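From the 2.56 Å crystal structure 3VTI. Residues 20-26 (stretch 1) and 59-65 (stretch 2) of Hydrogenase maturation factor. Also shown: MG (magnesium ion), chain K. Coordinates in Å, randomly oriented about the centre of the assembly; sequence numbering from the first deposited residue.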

ATOM      1  N   MET C  20       1.724 -10.911 -22.152  1.00 53.11           N
ATOM      2  CA  MET C  20       1.511  -9.534 -21.680  1.00 51.64           C
ATOM      3  C   MET C  20       0.097  -9.020 -21.985  1.00 49.96           C
ATOM      4  O   MET C  20      -0.090  -7.892 -22.473  1.00 48.78           O
ATOM      5  N   GLU C  21      -0.887  -9.869 -21.692  1.00 49.49           N
ATOM      6  CA  GLU C  21      -2.307  -9.564 -21.886  1.00 48.09           C
ATOM      7  C   GLU C  21      -2.884  -8.799 -20.698  1.00 46.45           C
ATOM      8  O   GLU C  21      -2.302  -8.800 -19.617  1.00 46.29           O
ATOM      9  N   ASP C  22      -4.029  -8.149 -20.917  1.00 45.42           N
ATOM     10  CA  ASP C  22      -4.817  -7.514 -19.857  1.00 44.07           C
ATOM     11  C   ASP C  22      -5.337  -8.552 -18.871  1.00 43.47           C
ATOM     12  O   ASP C  22      -5.608  -8.243 -17.716  1.00 43.08           O
ATOM     13  N   ALA C  23      -5.499  -9.782 -19.345  1.00 43.64           N
ATOM     14  CA  ALA C  23      -5.962 -10.874 -18.505  1.00 43.54           C
ATOM     15  C   ALA C  23      -5.453 -12.208 -19.049  1.00 44.58           C
ATOM     16  O   ALA C  23      -5.294 -12.366 -20.258  1.00 45.23           O
ATOM     17  N   ALA C  24      -5.180 -13.155 -18.158  1.00 44.64           N
ATOM     18  CA  ALA C  24      -4.869 -14.520 -18.586  1.00 46.08           C
ATOM     19  C   ALA C  24      -6.150 -15.206 -19.048  1.00 46.38           C
ATOM     20  O   ALA C  24      -7.210 -14.994 -18.465  1.00 46.12           O
ATOM     21  N   LEU C  25      -6.059 -16.023 -20.091  1.00 47.38           N
ATOM     22  CA  LEU C  25      -7.197 -16.829 -20.519  1.00 47.81           C
ATOM     23  C   LEU C  25      -7.007 -18.278 -20.105  1.00 49.23           C
ATOM     24  O   LEU C  25      -6.148 -18.977 -20.637  1.00 50.38           O
ATOM     25  N   LEU C  26      -7.816 -18.729 -19.156  1.00 49.54           N
ATOM     26  CA  LEU C  26      -7.654 -20.074 -18.607  1.00 51.46           C
ATOM     27  C   LEU C  26      -8.781 -20.992 -19.029  1.00 53.50           C
ATOM     28  O   LEU C  26      -9.939 -20.568 -19.129  1.00 52.99           O
ATOM     29  N   ASN C  59     -12.969  -3.830 -16.176  1.00 37.67           N
ATOM     30  CA  ASN C  59     -12.484  -3.513 -17.505  1.00 37.76           C
ATOM     31  C   ASN C  59     -11.438  -4.512 -17.992  1.00 38.38           C
ATOM     32  O   ASN C  59     -11.588  -5.099 -19.078  1.00 38.72           O
ATOM     33  N   ASP C  60     -10.405  -4.725 -17.170  1.00 38.63           N
ATOM     34  CA  ASP C  60      -9.324  -5.647 -17.499  1.00 39.24           C
ATOM     35  C   ASP C  60      -9.876  -7.050 -17.774  1.00 39.91           C
ATOM     36  O   ASP C  60      -9.387  -7.741 -18.661  1.00 40.70           O
ATOM     37  N   ALA C  61     -10.908  -7.450 -17.026  1.00 40.01           N
ATOM     38  CA  ALA C  61     -11.503  -8.776 -17.155  1.00 40.97           C
ATOM     39  C   ALA C  61     -12.362  -8.938 -18.420  1.00 42.06           C
ATOM     40  O   ALA C  61     -12.758 -10.062 -18.767  1.00 42.69           O
ATOM     41  N   SER C  62     -12.638  -7.820 -19.101  1.00 41.70           N
ATOM     42  CA  SER C  62     -13.455  -7.823 -20.311  1.00 41.93           C
ATOM     43  C   SER C  62     -12.588  -7.707 -21.555  1.00 42.20           C
ATOM     44  O   SER C  62     -12.996  -8.134 -22.640  1.00 43.08           O
ATOM     45  N   MET C  63     -11.391  -7.142 -21.393  1.00 41.59           N
ATOM     46  CA  MET C  63     -10.498  -6.809 -22.517  1.00 42.12           C
ATOM     47  C   MET C  63     -10.108  -7.997 -23.395  1.00 43.52           C
ATOM     48  O   MET C  63      -9.454  -7.841 -24.430  1.00 44.61           O
ATOM     49  N   ARG C  64     -10.520  -9.181 -22.976  1.00 44.05           N
ATOM     50  CA  ARG C  64     -10.190 -10.394 -23.675  1.00 45.35           C
ATOM     51  C   ARG C  64     -11.401 -10.873 -24.484  1.00 46.04           C
ATOM     52  O   ARG C  64     -11.349 -11.907 -25.138  1.00 47.51           O
ATOM     53  N   GLY C  65     -12.473 -10.078 -24.469  1.00 45.52           N
ATOM     54  CA  GLY C  65     -13.739 -10.433 -25.136  1.00 46.07           C
ATOM     55  C   GLY C  65     -14.652 -11.211 -24.204  1.00 46.06           C
ATOM     56  O   GLY C  65     -15.190 -12.277 -24.563  1.00 47.31           O
TER

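The strongest link between the two stretches is a shared magnesium ion. Asp22 OD1 lies 2.2 Å from MG and Asp60 OD1 lies 2.0 Å from it, both distances typical of direct carboxylate coordination. Water 2 adds a further ligand, its oxygen 2.4 Å from MG, and one more atom comes from elsewhere in the structure. The two aspartate oxygens, Asp22 OD1 and Asp60 OD1, are consequently only 3.1 Å apart. This is not a hydrogen bond: both atoms bind the metal, whose positive charge offsets the repulsion expected between two carboxylates at that distance. The backbones come close here, with Asp22 CA 5.4 Å from Asp60 CA. Both side chains take the m rotamer, with chi1 of -76° for Asp22 and -80° for Asp60, but they reach the ion differently. The CA-to-CB bond of Asp22 points toward the other stretch, whereas that of Asp60 points sideways and its carboxylate end comes nearer.

The second polar anchor is Arg64, which has 124 Å² covered by stretch 1, the largest such area of any residue in the two segments. Its CA-to-CB bond points toward stretch 1, and its chi1 of -147° lies between wells; chi2 is p and chi3 is t. Arg64 NH1 donates a hydrogen bond to Ala23 O at 2.8 Å, with an N-H...O angle of 132°, so the contact is short but noticeably bent. That carbonyl sits at the guanidinium edge, near its plane, where N-H groups can reach an acceptor. Water 1 extends the link, accepting from Arg64 NH1 at 2.9 Å and from Leu25 N at 3.1 Å, and so joins the arginine to the strand backbone.

Glu21 adds a salt bridge of a different kind. Glu21 OE2 is 3.5 Å from Arg64 NH2, but the oxygen lies well out of the guanidinium plane and no N-H points at it, so the attraction is one of charge alone. The m, m rotamer of Glu21 also places aliphatic carbon over one guanidinium face, with Glu21 CG 3.5 Å from Arg64 NH1. Leu25 covers the opposite face: its CB is 3.7 Å from Arg64 NH1, and its side chain, in the t, p rotamer, starts from a CA-to-CB bond directed toward stretch 2. The planar group is thus sandwiched between carbon atoms while its edge serves the carbonyl.

Nonpolar packing fills in around these anchors. Asp22 CB meets Met63 CB at 3.6 Å; Met63 has chi1 and chi2 both m, and although its CA-to-CB bond points toward stretch 1, the end of its side chain leads away. Ala23 also points toward stretch 2, its CB resting 3.7 Å from Asp60 O. Ala24 and Ala61 point away from the interface, as does Ser62, while Met20, Leu26 and Asn59 have side chains out of reach. Together the stretches bury 408 Å², summed over both sides.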

ATOM      1  CB  MET C  20       2.567  -8.593 -22.262  1.00 52.82           C
ATOM      2  CG  MET C  20       3.905  -8.631 -21.557  1.00 55.99           C
ATOM      3  SD  MET C  20       5.109  -7.618 -22.431  1.00 60.28           S
ATOM      4  CE  MET C  20       5.882  -8.834 -23.478  1.00 61.50           C
ATOM      5  CB  GLU C  21      -3.108 -10.853 -22.086  1.00 48.76           C
ATOM      6  CG  GLU C  21      -2.636 -11.773 -23.218  1.00 50.39           C
ATOM      7  CD  GLU C  21      -3.053 -11.304 -24.600  1.00 51.93           C
ATOM      8  OE1 GLU C  21      -3.712 -10.248 -24.714  1.00 52.18           O
ATOM      9  OE2 GLU C  21      -2.719 -11.992 -25.590  1.00 54.32           O
ATOM     10  CB  ASP C  22      -6.025  -6.778 -20.451  1.00 44.10           C
ATOM     11  CG  ASP C  22      -5.656  -5.461 -21.103  1.00 44.99           C
ATOM     12  OD1 ASP C  22      -5.564  -4.445 -20.369  1.00 46.42           O
ATOM     13  OD2 ASP C  22      -5.473  -5.444 -22.344  1.00 44.90           O
ATOM     14  CB  ALA C  23      -7.480 -10.864 -18.427  1.00 43.02           C
ATOM     15  CB  ALA C  24      -4.243 -15.303 -17.446  1.00 46.39           C
ATOM     16  CB  LEU C  25      -7.420 -16.715 -22.034  1.00 48.48           C
ATOM     17  CG  LEU C  25      -8.537 -17.586 -22.629  1.00 49.60           C
ATOM     18  CD1 LEU C  25      -9.909 -17.115 -22.146  1.00 47.86           C
ATOM     19  CD2 LEU C  25      -8.469 -17.604 -24.151  1.00 50.24           C
ATOM     20  CB  LEU C  26      -7.551 -20.035 -17.081  1.00 50.57           C
ATOM     21  CG  LEU C  26      -6.713 -18.921 -16.443  1.00 48.26           C
ATOM     22  CD1 LEU C  26      -7.033 -18.832 -14.962  1.00 48.99           C
ATOM     23  CD2 LEU C  26      -5.232 -19.108 -16.671  1.00 46.92           C
ATOM     24  CB  ASN C  59     -11.985  -2.070 -17.563  1.00 37.21           C
ATOM     25  CG  ASN C  59     -13.118  -1.058 -17.338  1.00 38.22           C
ATOM     26  OD1 ASN C  59     -14.307  -1.389 -17.493  1.00 37.48           O
ATOM     27  ND2 ASN C  59     -12.755   0.174 -16.973  1.00 36.54           N
ATOM     28  CB  ASP C  60      -8.278  -5.692 -16.374  1.00 39.56           C
ATOM     29  CG  ASP C  60      -7.296  -4.516 -16.413  1.00 40.68           C
ATOM     30  OD1 ASP C  60      -6.717  -4.215 -17.480  1.00 40.09           O
ATOM     31  OD2 ASP C  60      -7.058  -3.909 -15.338  1.00 45.45           O
ATOM     32  CB  ALA C  61     -12.312  -9.118 -15.913  1.00 41.17           C
ATOM     33  CB  SER C  62     -14.464  -6.668 -20.289  1.00 42.03           C
ATOM     34  OG  SER C  62     -15.265  -6.649 -19.114  1.00 41.61           O
ATOM     35  CB  MET C  63      -9.232  -6.119 -22.017  1.00 41.12           C
ATOM     36  CG  MET C  63      -9.497  -4.807 -21.349  1.00 40.94           C
ATOM     37  SD  MET C  63     -10.224  -3.627 -22.478  1.00 41.66           S
ATOM     38  CE  MET C  63     -11.068  -2.547 -21.331  1.00 40.70           C
ATOM     39  CB  ARG C  64      -9.723 -11.432 -22.650  1.00 45.62           C
ATOM     40  CG  ARG C  64      -8.680 -12.382 -23.145  1.00 47.16           C
ATOM     41  CD  ARG C  64      -7.366 -11.701 -23.563  1.00 46.64           C
ATOM     42  NE  ARG C  64      -6.648 -12.607 -24.458  1.00 45.99           N
ATOM     43  CZ  ARG C  64      -5.789 -13.538 -24.054  1.00 47.18           C
ATOM     44  NH1 ARG C  64      -5.498 -13.664 -22.764  1.00 45.80           N
ATOM     45  NH2 ARG C  64      -5.201 -14.334 -24.944  1.00 49.11           N
TER
HETATM   46 MG    MG K 401      -5.638  -2.985 -18.709  1.00 28.56          MG
HETATM   47  O   HOH W   1      -3.570 -15.555 -21.830  1.00 11.20           O
HETATM   48  O   HOH W   2      -3.706  -4.338 -18.288  1.00 27.32           O